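Local atomic coordinates of Alpha/beta hydrolase fold protein (Ochrobactrum, PDB entry 4G9E), a protein that is an N-acyl homoserine lactonase of the alpha/beta-hydrolase fold, which opens the lactone ring of acyl homoserine lactones by hydrolysis. Residues A[23-28]-A[117-122]; A[27-32]-A[260-265]; A[46-49]-A[53-56]; A[97-102]-A[249-254]; A[122-127]-A[256-261]. All blocks are in the same frame, centred on the assembly; numbering follows the deposited sequence.

Interaction 1 (A[23-28]-A[117-122]); sequences EGAPLL and EMRGLM
Arg-119 reaches with the end of its guanidinium group to Ala-25 and Pro-26, and every approach within 4.5 Å is made by its NH2. Arg-119 NH2 lies 3.7 Å from Ala-25 CB and 3.9 Å from Pro-26 CD. The methyl group comes in obliquely, whereas the proline carbon stands at the edge of the guanidinium, close to its plane. The arginine chain crosses the proline side chain at about a right angle. Two torsions explain the reach: CG lies beside the backbone N and anti to the carbonyl carbon (chi1 -80°), and a bend at chi3 (-82°) turns the flat head after an extended chi2. This close part is small. On the loose side, all three touching residues keep some solvent exposure, the two segments together bury only 75 Å², and no hydrogen bond joins them, so the contact lies at the protein surface. The charge of Arg-119 is met outside the two segments, by a salt bridge from NH2 to Asp-95, which helps to fix the guanidinium where Ala-25 and Pro-26 can lie against it. Further in, the two segments do not touch, because another strand separates them: strand 97-101 runs between strands 24-30 and 120-124, pairing with both, and Thr-270 of helix 255-270 touches both Ala-25 and Arg-119.

Interaction 2 (A[27-32]-A[260-265]); sequences LLMIHG and AYLARF
Leu-27 and Leu-262 point at each other tip to tip, one rising from a strand and the other coming down from a helix. Each has CG anti to its own backbone N (chi1 173° in Leu-27), and the two forked ends meet branch to branch. Leu-27 CD2 lies 3.9 Å from Leu-262 CD2, while Leu-27 CD1 faces Leu-262 CD1 at 4.2 Å. Met-29, two residues further along the same face of the strand, adds a looser touch: its CB does not point at the helix, but the end of the chain comes nearer, with Met-29 CE 4.5 Å from Leu-262 CD2. Leu-262 is thus met by two residues of one strand face, and all three side chains are buried. The CA atoms of Leu-27 and Leu-262 are 9.8 Å apart, a gap that these side chains bridge without any polar bond. Past the strand end, His-31 ND1 donates to Gly-32 O at 2.8 Å, the oxygen lying in the plane of the imidazole and offering a lone pair in its carbonyl plane. His-31 NE2 is hydrogen-bonded to Leu-59 N, so both ring nitrogens are held. A C-terminal helix laid over the central parallel strands, one of them followed by a His-Gly pair, is characteristic of the alpha/beta-hydrolase fold; here Gly-32 of that pair touches the bound N-butanoyl-L-homoserine.

Interaction 3 (A[46-49]-A[53-56]); sequences GEIG and RVIA
Val-54 has CG1 anti to its backbone N (chi1 174°), which leaves CG2 beside that nitrogen and directed at Ile-48 and Gly-49. Ile-48 has CG1 beside its own N (chi1 -60°), placing CG2 on the side that meets the valine. The contact belongs to a beta-alpha-beta crossover: the chain leaves strand 24-30, passes through helices 41-45 and 47-51, and enters strand 52-57, which lies parallel to 24-30 in the sheet. Only three residues separate the two segments, so this short helix packs against the start of the strand that follows it. The methyl groups Ile-48 CG2 and Val-54 CG2 touch at 3.8 Å, their side chains crossing obliquely, and the remainder of the isoleucine leads away toward Asp-259, Leu-262 and Ala-263 of helix 255-270. All three touching residues are buried. Ser-20, just after strand 13-19 on the other flank of strand 52-57, has a part in the turn, its OG being hydrogen-bonded to Gly-49 O and to Val-54 N. Leu-44 of the preceding helix also packs on Val-54, whereas the CB of Arg-53 points away from the helix and its guanidinium forms a salt bridge with Glu-19. The approach of the backbones is closest at Gly-49, whose CA is 5.4 Å from Val-54 CA and whose bare CA rests 3.6 Å from Val-54 CG2.

Interaction 4 (A[97-102]-A[249-254]); sequences VVFGWS and APFREA. With C4L (N-butanoyl-L-homoserine), chain C.
Next to the pocket for N-butanoyl-L-homoserine, on the strand that leads to its Ser-102, Trp-101 and Phe-251 form a T-shaped pair, the edge of the phenyl ring meeting one face of the indole. Phe-251 CE2 comes within 3.5 Å of Trp-101 CD2. The phenyl centroid lies 4.7 Å from that of the five-membered ring, with the planes at 73°. Phe-251 is brought there by a chi1 of 59°, which sets CG between the backbone N and the carbonyl carbon. Beside this pair Ala-249 CB rests 3.9 Å from Trp-101 CZ2, and Phe-99 CZ meets Phe-251 CD2 at 4.3 Å. Trp-101 NE1 is hydrogen-bonded to His-248 O, so the indole is also tied to the loop that carries this histidine. The next residue, Ser-102, has positive phi (64°), and with Gly-100 it fits the nucleophile elbow of alpha/beta hydrolases, probably in a triad with His-248 and Glu-219. With an alanine at Trp-101, the edge of Phe-251 would probably lose its aromatic face and His-248 O its indole N-H partner. Ser-102 OG stands 2.6 Å from carboxyl carbon C4 of the ligand and is hydrogen-bonded to Gly-125 O, while the backbone nitrogens of Asn-33 and Leu-103 are hydrogen-bonded to the ligand, consistent with an oxyanion hole, and His-248 NE2 binds it as well. At the start of helix 250-253, Ala-249 O accepts from both Arg-252 N and Glu-253 N, each at 3.0 Å.

Interaction 5 (A[122-127]-A[256-261]); sequences MITGTP and AEFDAY
Strand 122-124 and helix 256-261, where Met-122 and Thr-124 meet Phe-258 and Tyr-261, run nearly antiparallel at 153°, their axes 11.9 Å apart at closest. The methionine spans much of that gap. Its chain is extended through chi1 and chi2 and bends only at chi3 (-74°), which turns the methyl group to the helix backbone. Met-122 CE thereby lies 3.8 Å from Tyr-261 O and 4.4 Å from Tyr-261 CB. The sulfur makes an oblique Met-aromatic contact, with Met-122 SD 5.1 Å from the centroid of the Phe-258 ring and 4.3 Å from its CE1. Thr-124 meets the same ring carbon from another direction: its OG1 lies in the ring plane, 3.9 Å from Phe-258 CE1. That hydroxyl is hydrogen-bonded to Val-214 O in the adjoining strand, so its polar need is met although it faces an aromatic edge. Phe-258 also packs edge-to-face with Phe-99 of strand 97-101, while Tyr-261 turns its ring away to Val-214, His-241 and Ile-243, and the helix thus covers strand 120-124, its neighbours 97-101 and 211-216, and strand 241-243 beyond.

In the fold
All five interactions lie on one mixed sheet, in which strands 52-57, 24-30, 97-101 and 120-124 are consecutive. Helix 255-270 supplies the second segment of interactions 2 and 5, whose centres are 7 Å apart, and helix 250-253 of interaction 4 precedes it. Interactions 4 and 5 have centres 5 Å apart, and a probable hydrogen bond, Ser-102 N to Thr-124 O, joins them. Interactions 1 and 2 start from the same strand, with interaction 3 nested in the loops closed by both. Thus C-terminal helices cover strands much earlier in the chain; interaction 1 lies at the surface near the start of strands 24-30 and 120-124, interaction 4 at the ligand pocket, where strand 97-101 leads to Ser-102.

Interaction 1 (A[23-28]-A[117-122])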
# COMPACT_ATOMS: atom_id res chain seq x y z
N GLU A 23 20.39 7.26 4.06
CA GLU A 23 21.43 6.99 3.07
C GLU A 23 21.33 5.59 2.48
O GLU A 23 21.99 5.29 1.49
CB GLU A 23 22.81 7.13 3.70
CG GLU A 23 23.24 8.54 4.00
CD GLU A 23 24.63 8.60 4.59
OE1 GLU A 23 25.08 7.60 5.20
OE2 GLU A 23 25.30 9.65 4.44
N GLY A 24 20.53 4.74 3.11
CA GLY A 24 20.47 3.34 2.73
C GLY A 24 19.56 3.07 1.55
O GLY A 24 19.01 3.99 0.94
N ALA A 25 19.39 1.79 1.25
CA ALA A 25 18.54 1.33 0.16
C ALA A 25 17.15 1.97 0.21
O ALA A 25 16.60 2.24 1.28
CB ALA A 25 18.42 -0.18 0.21
N PRO A 26 16.56 2.23 -0.96
CA PRO A 26 15.23 2.86 -0.99
C PRO A 26 14.07 1.91 -0.70
O PRO A 26 14.08 0.74 -1.09
CB PRO A 26 15.16 3.39 -2.43
CG PRO A 26 16.04 2.48 -3.21
CD PRO A 26 17.18 2.14 -2.29
N LEU A 27 13.06 2.47 -0.03
CA LEU A 27 11.80 1.80 0.26
C LEU A 27 10.68 2.70 -0.23
O LEU A 27 10.53 3.82 0.24
CB LEU A 27 11.64 1.61 1.78
CG LEU A 27 10.27 1.06 2.20
CD1 LEU A 27 10.14 -0.42 1.89
CD2 LEU A 27 10.01 1.32 3.68
N LEU A 28 9.90 2.20 -1.19
CA LEU A 28 8.69 2.89 -1.62
C LEU A 28 7.54 2.38 -0.76
O LEU A 28 7.29 1.18 -0.71
CB LEU A 28 8.41 2.56 -3.09
CG LEU A 28 7.05 3.00 -3.62
CD1 LEU A 28 6.90 4.50 -3.57
CD2 LEU A 28 6.86 2.49 -5.05
N GLU A 117 13.06 -4.72 -11.24
CA GLU A 117 14.21 -4.79 -10.31
C GLU A 117 13.79 -4.59 -8.84
O GLU A 117 14.66 -4.48 -7.96
CB GLU A 117 15.31 -3.84 -10.73
CG GLU A 117 16.02 -4.24 -12.02
CD GLU A 117 17.00 -5.47 -11.86
OE1 GLU A 117 17.16 -6.05 -10.73
OE2 GLU A 117 17.60 -5.88 -12.89
N MET A 118 12.48 -4.60 -8.60
CA MET A 118 11.96 -4.56 -7.23
C MET A 118 12.69 -5.59 -6.39
O MET A 118 12.78 -6.76 -6.77
CB MET A 118 10.47 -4.88 -7.24
CG MET A 118 9.74 -4.41 -5.99
SD MET A 118 8.03 -4.97 -5.86
CE MET A 118 7.28 -4.19 -7.29
N ARG A 119 13.19 -5.19 -5.23
CA ARG A 119 13.98 -6.12 -4.43
C ARG A 119 13.15 -6.97 -3.48
O ARG A 119 13.62 -7.99 -2.99
CB ARG A 119 15.14 -5.42 -3.74
CG ARG A 119 16.28 -5.22 -4.73
CD ARG A 119 17.57 -4.77 -4.12
NE ARG A 119 17.58 -3.33 -3.91
CZ ARG A 119 18.62 -2.67 -3.41
NH1 ARG A 119 19.72 -3.33 -3.08
NH2 ARG A 119 18.55 -1.36 -3.25
N GLY A 120 11.92 -6.55 -3.24
CA GLY A 120 11.00 -7.30 -2.41
C GLY A 120 9.71 -6.52 -2.32
O GLY A 120 9.70 -5.32 -2.58
N LEU A 121 8.63 -7.20 -1.94
CA LEU A 121 7.33 -6.57 -1.74
C LEU A 121 6.77 -7.03 -0.41
O LEU A 121 6.65 -8.24 -0.19
CB LEU A 121 6.37 -6.99 -2.85
CG LEU A 121 4.91 -6.58 -2.69
CD1 LEU A 121 4.77 -5.07 -2.73
CD2 LEU A 121 4.06 -7.21 -3.79
N MET A 122 6.43 -6.09 0.47
CA MET A 122 5.70 -6.41 1.70
C MET A 122 4.29 -5.87 1.56
O MET A 122 4.11 -4.71 1.18
CB MET A 122 6.38 -5.81 2.94
CG MET A 122 5.59 -6.09 4.23
SD MET A 122 6.35 -5.44 5.72
CE MET A 122 7.68 -6.62 5.92

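Interaction 2 (A[27-32]-A[260-265])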
# COMPACT_ATOMS: atom_id res chain seq x y z
N LEU A 27 13.06 2.47 -0.03
CA LEU A 27 11.80 1.80 0.26
C LEU A 27 10.68 2.70 -0.23
O LEU A 27 10.53 3.82 0.24
CB LEU A 27 11.64 1.61 1.78
CG LEU A 27 10.27 1.06 2.20
CD1 LEU A 27 10.14 -0.42 1.89
CD2 LEU A 27 10.01 1.32 3.68
N LEU A 28 9.90 2.20 -1.19
CA LEU A 28 8.69 2.89 -1.62
C LEU A 28 7.54 2.38 -0.76
O LEU A 28 7.29 1.18 -0.71
CB LEU A 28 8.41 2.56 -3.09
CG LEU A 28 7.05 3.00 -3.62
CD1 LEU A 28 6.90 4.50 -3.57
CD2 LEU A 28 6.86 2.49 -5.05
N MET A 29 6.85 3.30 -0.08
CA MET A 29 5.68 2.96 0.73
C MET A 29 4.45 3.51 0.02
O MET A 29 4.40 4.70 -0.27
CB MET A 29 5.78 3.56 2.13
CG MET A 29 6.99 3.07 2.91
SD MET A 29 7.04 3.65 4.62
CE MET A 29 5.88 2.52 5.37
N ILE A 30 3.47 2.64 -0.24
CA ILE A 30 2.27 3.01 -0.99
C ILE A 30 1.06 2.91 -0.07
O ILE A 30 0.74 1.84 0.46
CB ILE A 30 2.04 2.09 -2.21
CG1 ILE A 30 3.32 1.94 -3.06
CG2 ILE A 30 0.91 2.64 -3.06
CD1 ILE A 30 3.16 0.95 -4.20
N HIS A 31 0.39 4.05 0.12
CA HIS A 31 -0.74 4.14 1.04
C HIS A 31 -2.02 3.48 0.51
O HIS A 31 -2.09 3.02 -0.63
CB HIS A 31 -1.00 5.61 1.38
CG HIS A 31 -1.53 6.42 0.23
ND1 HIS A 31 -2.84 6.35 -0.20
CD2 HIS A 31 -0.91 7.33 -0.57
CE1 HIS A 31 -3.00 7.18 -1.22
NE2 HIS A 31 -1.85 7.78 -1.46
N GLY A 32 -3.02 3.46 1.38
CA GLY A 32 -4.28 2.80 1.09
C GLY A 32 -5.38 3.69 0.55
O GLY A 32 -5.18 4.88 0.29
N ALA A 260 10.06 -3.88 13.28
CA ALA A 260 10.95 -5.03 13.37
C ALA A 260 10.84 -5.88 12.10
O ALA A 260 11.85 -6.29 11.52
CB ALA A 260 10.63 -5.86 14.61
N TYR A 261 9.61 -6.16 11.67
CA TYR A 261 9.42 -6.91 10.43
C TYR A 261 9.94 -6.15 9.21
O TYR A 261 10.63 -6.71 8.37
CB TYR A 261 7.95 -7.25 10.22
CG TYR A 261 7.41 -8.30 11.15
CD1 TYR A 261 7.74 -9.64 10.99
CD2 TYR A 261 6.56 -7.96 12.19
CE1 TYR A 261 7.25 -10.61 11.84
CE2 TYR A 261 6.05 -8.92 13.04
CZ TYR A 261 6.40 -10.24 12.86
OH TYR A 261 5.91 -11.21 13.70
N LEU A 262 9.57 -4.87 9.09
CA LEU A 262 9.93 -4.11 7.91
C LEU A 262 11.45 -3.96 7.81
O LEU A 262 12.01 -4.15 6.74
CB LEU A 262 9.24 -2.75 7.93
CG LEU A 262 9.56 -1.83 6.75
CD1 LEU A 262 9.25 -2.50 5.41
CD2 LEU A 262 8.83 -0.50 6.90
N ALA A 263 12.10 -3.62 8.92
CA ALA A 263 13.55 -3.48 8.91
C ALA A 263 14.24 -4.79 8.53
O ALA A 263 15.21 -4.80 7.76
CB ALA A 263 14.06 -2.99 10.26
N ARG A 264 13.77 -5.90 9.09
CA ARG A 264 14.38 -7.19 8.80
C ARG A 264 14.19 -7.55 7.33
O ARG A 264 15.11 -8.05 6.69
CB ARG A 264 13.83 -8.28 9.73
CG ARG A 264 14.62 -9.57 9.66
CD ARG A 264 14.24 -10.51 10.80
NE ARG A 264 12.89 -11.05 10.74
CZ ARG A 264 11.92 -10.76 11.61
NH1 ARG A 264 10.74 -11.36 11.49
NH2 ARG A 264 12.12 -9.90 12.59
N PHE A 265 13.00 -7.28 6.80
CA PHE A 265 12.72 -7.55 5.40
C PHE A 265 13.61 -6.70 4.49
O PHE A 265 14.19 -7.22 3.53
CB PHE A 265 11.24 -7.28 5.12
CG PHE A 265 10.82 -7.65 3.73
CD1 PHE A 265 10.96 -8.96 3.28
CD2 PHE A 265 10.27 -6.71 2.88
CE1 PHE A 265 10.56 -9.31 2.00
CE2 PHE A 265 9.87 -7.06 1.59
CZ PHE A 265 10.00 -8.36 1.16

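Interaction 3 (A[46-49]-A[53-56])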
# COMPACT_ATOMS: atom_id res chain seq x y z
N GLY A 46 10.99 7.99 11.85
CA GLY A 46 11.60 7.11 12.83
C GLY A 46 12.82 6.37 12.33
O GLY A 46 13.46 6.79 11.36
N GLU A 47 13.11 5.27 13.00
CA GLU A 47 14.35 4.54 12.74
C GLU A 47 14.43 4.03 11.27
O GLU A 47 15.50 3.97 10.69
CB GLU A 47 14.49 3.37 13.73
CG GLU A 47 14.97 3.88 15.07
CD GLU A 47 16.11 4.91 14.97
OE1 GLU A 47 15.84 6.09 15.32
OE2 GLU A 47 17.31 4.60 14.63
N ILE A 48 13.28 3.66 10.72
CA ILE A 48 13.27 3.17 9.35
C ILE A 48 13.77 4.26 8.39
O ILE A 48 14.69 4.03 7.59
CB ILE A 48 11.87 2.66 8.91
CG1 ILE A 48 11.38 1.52 9.81
CG2 ILE A 48 11.89 2.23 7.45
CD1 ILE A 48 12.23 0.26 9.73
N GLY A 49 13.17 5.44 8.48
CA GLY A 49 13.51 6.56 7.62
C GLY A 49 14.87 7.17 7.89
O GLY A 49 15.45 7.81 7.01
N ARG A 53 16.19 5.14 2.64
CA ARG A 53 15.54 6.22 1.92
C ARG A 53 14.07 5.87 1.71
O ARG A 53 13.71 5.15 0.78
CB ARG A 53 16.24 6.45 0.58
CG ARG A 53 15.66 7.59 -0.23
CD ARG A 53 16.45 7.76 -1.50
NE ARG A 53 15.99 8.89 -2.31
CZ ARG A 53 16.62 9.30 -3.40
NH1 ARG A 53 17.71 8.67 -3.81
NH2 ARG A 53 16.16 10.34 -4.09
N VAL A 54 13.23 6.35 2.62
CA VAL A 54 11.80 6.07 2.56
C VAL A 54 11.12 7.09 1.65
O VAL A 54 11.30 8.30 1.81
CB VAL A 54 11.17 6.11 3.95
CG1 VAL A 54 9.66 5.95 3.88
CG2 VAL A 54 11.78 5.02 4.84
N ILE A 55 10.36 6.58 0.68
CA ILE A 55 9.67 7.40 -0.32
C ILE A 55 8.18 7.11 -0.18
O ILE A 55 7.76 5.97 -0.35
CB ILE A 55 10.14 7.02 -1.73
CG1 ILE A 55 11.66 7.18 -1.83
CG2 ILE A 55 9.42 7.84 -2.78
CD1 ILE A 55 12.29 6.48 -3.01
N ALA A 56 7.41 8.14 0.16
CA ALA A 56 5.98 7.98 0.45
C ALA A 56 5.17 8.98 -0.36
O ALA A 56 4.91 10.10 0.11
CB ALA A 56 5.71 8.15 1.94

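Interaction 4 (A[97-102]-A[249-254])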
# COMPACT_ATOMS: atom_id res chain seq x y z
N VAL A 97 12.77 -1.63 -2.51
CA VAL A 97 11.84 -2.52 -1.83
C VAL A 97 10.51 -1.78 -1.78
O VAL A 97 10.49 -0.56 -1.61
CB VAL A 97 12.32 -2.86 -0.40
CG1 VAL A 97 11.31 -3.72 0.35
CG2 VAL A 97 13.69 -3.54 -0.45
N VAL A 98 9.40 -2.49 -1.96
CA VAL A 98 8.08 -1.86 -1.93
C VAL A 98 7.29 -2.38 -0.74
O VAL A 98 7.22 -3.58 -0.52
CB VAL A 98 7.31 -2.07 -3.25
CG1 VAL A 98 5.90 -1.47 -3.16
CG2 VAL A 98 8.10 -1.46 -4.40
N PHE A 99 6.72 -1.45 0.03
CA PHE A 99 5.74 -1.77 1.04
C PHE A 99 4.40 -1.21 0.58
O PHE A 99 4.29 -0.01 0.33
CB PHE A 99 6.10 -1.16 2.40
CG PHE A 99 4.97 -1.24 3.39
CD1 PHE A 99 4.64 -2.45 3.96
CD2 PHE A 99 4.18 -0.13 3.66
CE1 PHE A 99 3.57 -2.55 4.83
CE2 PHE A 99 3.10 -0.22 4.53
CZ PHE A 99 2.80 -1.43 5.11
N GLY A 100 3.38 -2.06 0.50
CA GLY A 100 2.06 -1.60 0.10
C GLY A 100 1.04 -1.86 1.19
O GLY A 100 0.89 -3.00 1.64
N TRP A 101 0.34 -0.81 1.58
CA TRP A 101 -0.70 -0.89 2.59
C TRP A 101 -2.07 -0.96 1.91
O TRP A 101 -2.54 0.03 1.34
CB TRP A 101 -0.64 0.33 3.51
CG TRP A 101 -1.75 0.37 4.51
CD1 TRP A 101 -2.27 -0.70 5.18
CD2 TRP A 101 -2.48 1.52 4.93
NE1 TRP A 101 -3.30 -0.27 6.00
CE2 TRP A 101 -3.44 1.09 5.87
CE3 TRP A 101 -2.39 2.88 4.63
CZ2 TRP A 101 -4.32 1.97 6.49
CZ3 TRP A 101 -3.27 3.75 5.25
CH2 TRP A 101 -4.22 3.29 6.16
N SER A 102 -2.69 -2.14 2.00
CA SER A 102 -4.07 -2.36 1.62
C SER A 102 -4.24 -2.12 0.12
O SER A 102 -3.66 -2.87 -0.65
CB SER A 102 -5.01 -1.56 2.51
OG SER A 102 -6.32 -2.11 2.43
N ALA A 249 -3.82 -1.20 10.32
CA ALA A 249 -2.69 -0.29 10.10
C ALA A 249 -1.60 -0.49 11.14
O ALA A 249 -1.27 0.43 11.90
CB ALA A 249 -3.16 1.15 10.10
N PRO A 250 -1.01 -1.70 11.19
CA PRO A 250 -0.04 -1.97 12.26
C PRO A 250 1.18 -1.05 12.24
O PRO A 250 1.81 -0.89 13.28
CB PRO A 250 0.36 -3.43 12.02
CG PRO A 250 -0.03 -3.70 10.58
CD PRO A 250 -1.27 -2.89 10.36
N PHE A 251 1.52 -0.48 11.09
CA PHE A 251 2.65 0.43 10.99
C PHE A 251 2.47 1.69 11.84
O PHE A 251 3.45 2.34 12.19
CB PHE A 251 2.91 0.80 9.52
CG PHE A 251 1.72 1.44 8.87
CD1 PHE A 251 1.52 2.80 9.00
CD2 PHE A 251 0.77 0.68 8.20
CE1 PHE A 251 0.41 3.40 8.45
CE2 PHE A 251 -0.35 1.28 7.66
CZ PHE A 251 -0.53 2.64 7.78
N ARG A 252 1.22 2.04 12.17
CA ARG A 252 0.97 3.17 13.08
C ARG A 252 0.39 2.73 14.42
O ARG A 252 0.57 3.41 15.43
CB ARG A 252 0.09 4.25 12.43
CG ARG A 252 -1.34 3.82 12.11
CD ARG A 252 -2.13 4.87 11.30
NE ARG A 252 -2.11 6.17 11.97
CZ ARG A 252 -2.92 6.50 12.98
NH1 ARG A 252 -3.83 5.64 13.40
NH2 ARG A 252 -2.80 7.69 13.56
N GLU A 253 -0.31 1.59 14.44
CA GLU A 253 -0.93 1.07 15.66
C GLU A 253 0.10 0.42 16.57
O GLU A 253 -0.01 0.47 17.80
CB GLU A 253 -2.02 0.06 15.30
CG GLU A 253 -3.22 0.65 14.57
CD GLU A 253 -4.16 -0.41 14.00
OE1 GLU A 253 -3.70 -1.27 13.22
OE2 GLU A 253 -5.36 -0.39 14.34
N ALA A 254 1.10 -0.22 15.96
CA ALA A 254 2.14 -0.93 16.69
C ALA A 254 3.48 -0.71 15.99
O ALA A 254 4.07 -1.66 15.46
CB ALA A 254 1.82 -2.40 16.75
O1 C4L C . -7.52 0.37 3.21
C4 C4L C . -7.68 0.09 2.00
O2 C4L C . -6.89 0.46 1.10
C3 C4L C . -8.89 -0.70 1.58
C2 C4L C . -9.42 -1.58 2.73
C1 C4L C . -10.86 -2.00 2.52
O3 C4L C . -11.74 -0.88 2.70
N1 C4L C . -8.62 -1.58 0.44
C5 C4L C . -9.05 -1.31 -0.80
O4 C4L C . -9.72 -0.33 -1.08
C6 C4L C . -8.69 -2.30 -1.88
C7 C4L C . -9.93 -2.64 -2.69
C8 C4L C . -11.00 -3.35 -1.87

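Interaction 5 (A[122-127]-A[256-261])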
# COMPACT_ATOMS: atom_id res chain seq x y z
N MET A 122 6.43 -6.09 0.47
CA MET A 122 5.70 -6.41 1.70
C MET A 122 4.29 -5.87 1.56
O MET A 122 4.11 -4.71 1.18
CB MET A 122 6.38 -5.81 2.94
CG MET A 122 5.59 -6.09 4.23
SD MET A 122 6.35 -5.44 5.72
CE MET A 122 7.68 -6.62 5.92
N ILE A 123 3.30 -6.71 1.87
CA ILE A 123 1.90 -6.32 1.79
C ILE A 123 1.22 -6.48 3.14
O ILE A 123 1.34 -7.53 3.81
CB ILE A 123 1.14 -7.08 0.68
CG1 ILE A 123 1.22 -8.60 0.87
CG2 ILE A 123 1.69 -6.67 -0.70
CD1 ILE A 123 0.36 -9.39 -0.12
N THR A 124 0.51 -5.43 3.54
CA THR A 124 -0.17 -5.35 4.82
C THR A 124 -1.59 -4.86 4.55
O THR A 124 -1.78 -3.84 3.89
CB THR A 124 0.55 -4.35 5.75
OG1 THR A 124 1.81 -4.90 6.14
CG2 THR A 124 -0.29 -4.02 6.98
N GLY A 125 -2.58 -5.59 5.05
CA GLY A 125 -3.96 -5.24 4.80
C GLY A 125 -4.45 -5.63 3.42
O GLY A 125 -5.43 -5.08 2.94
N THR A 126 -3.78 -6.59 2.80
CA THR A 126 -3.98 -6.96 1.40
C THR A 126 -4.08 -8.47 1.24
O THR A 126 -3.09 -9.17 1.40
CB THR A 126 -2.77 -6.51 0.57
OG1 THR A 126 -2.54 -5.11 0.75
CG2 THR A 126 -2.94 -6.82 -0.91
N PRO A 127 -5.27 -8.97 0.87
CA PRO A 127 -5.38 -10.37 0.48
C PRO A 127 -5.23 -10.48 -1.04
O PRO A 127 -6.04 -9.90 -1.77
CB PRO A 127 -6.81 -10.74 0.89
CG PRO A 127 -7.58 -9.45 0.74
CD PRO A 127 -6.59 -8.30 0.89
N ALA A 256 6.70 -0.18 16.69
CA ALA A 256 7.93 -0.90 17.01
C ALA A 256 7.88 -2.34 16.51
O ALA A 256 8.86 -2.83 15.94
CB ALA A 256 8.18 -0.87 18.50
N GLU A 257 6.76 -3.02 16.73
CA GLU A 257 6.64 -4.40 16.27
C GLU A 257 6.60 -4.50 14.75
O GLU A 257 7.25 -5.36 14.14
CB GLU A 257 5.42 -5.08 16.88
CG GLU A 257 5.37 -6.57 16.59
CD GLU A 257 4.45 -7.33 17.52
OE1 GLU A 257 4.13 -8.49 17.21
OE2 GLU A 257 4.06 -6.76 18.56
N PHE A 258 5.84 -3.61 14.12
CA PHE A 258 5.80 -3.57 12.67
C PHE A 258 7.19 -3.28 12.09
O PHE A 258 7.63 -3.93 11.14
CB PHE A 258 4.79 -2.53 12.18
CG PHE A 258 4.84 -2.33 10.69
CD1 PHE A 258 4.13 -3.16 9.83
CD2 PHE A 258 5.63 -1.33 10.15
CE1 PHE A 258 4.22 -2.98 8.46
CE2 PHE A 258 5.73 -1.15 8.79
CZ PHE A 258 5.02 -1.96 7.94
N ASP A 259 7.87 -2.29 12.66
CA ASP A 259 9.17 -1.89 12.16
C ASP A 259 10.20 -3.01 12.28
O ASP A 259 11.12 -3.07 11.48
CB ASP A 259 9.70 -0.65 12.90
CG ASP A 259 8.99 0.64 12.49
OD1 ASP A 259 8.24 0.64 11.50
OD2 ASP A 259 9.23 1.66 13.18
N ALA A 260 10.06 -3.88 13.28
CA ALA A 260 10.95 -5.03 13.37
C ALA A 260 10.84 -5.88 12.10
O ALA A 260 11.85 -6.29 11.52
CB ALA A 260 10.63 -5.86 14.61
N TYR A 261 9.61 -6.16 11.67
CA TYR A 261 9.42 -6.91 10.43
C TYR A 261 9.94 -6.15 9.21
O TYR A 261 10.63 -6.71 8.37
CB TYR A 261 7.95 -7.25 10.22
CG TYR A 261 7.41 -8.30 11.15
CD1 TYR A 261 7.74 -9.64 10.99
CD2 TYR A 261 6.56 -7.96 12.19
CE1 TYR A 261 7.25 -10.61 11.84
CE2 TYR A 261 6.05 -8.92 13.04
CZ TYR A 261 6.40 -10.24 12.86
OH TYR A 261 5.91 -11.21 13.70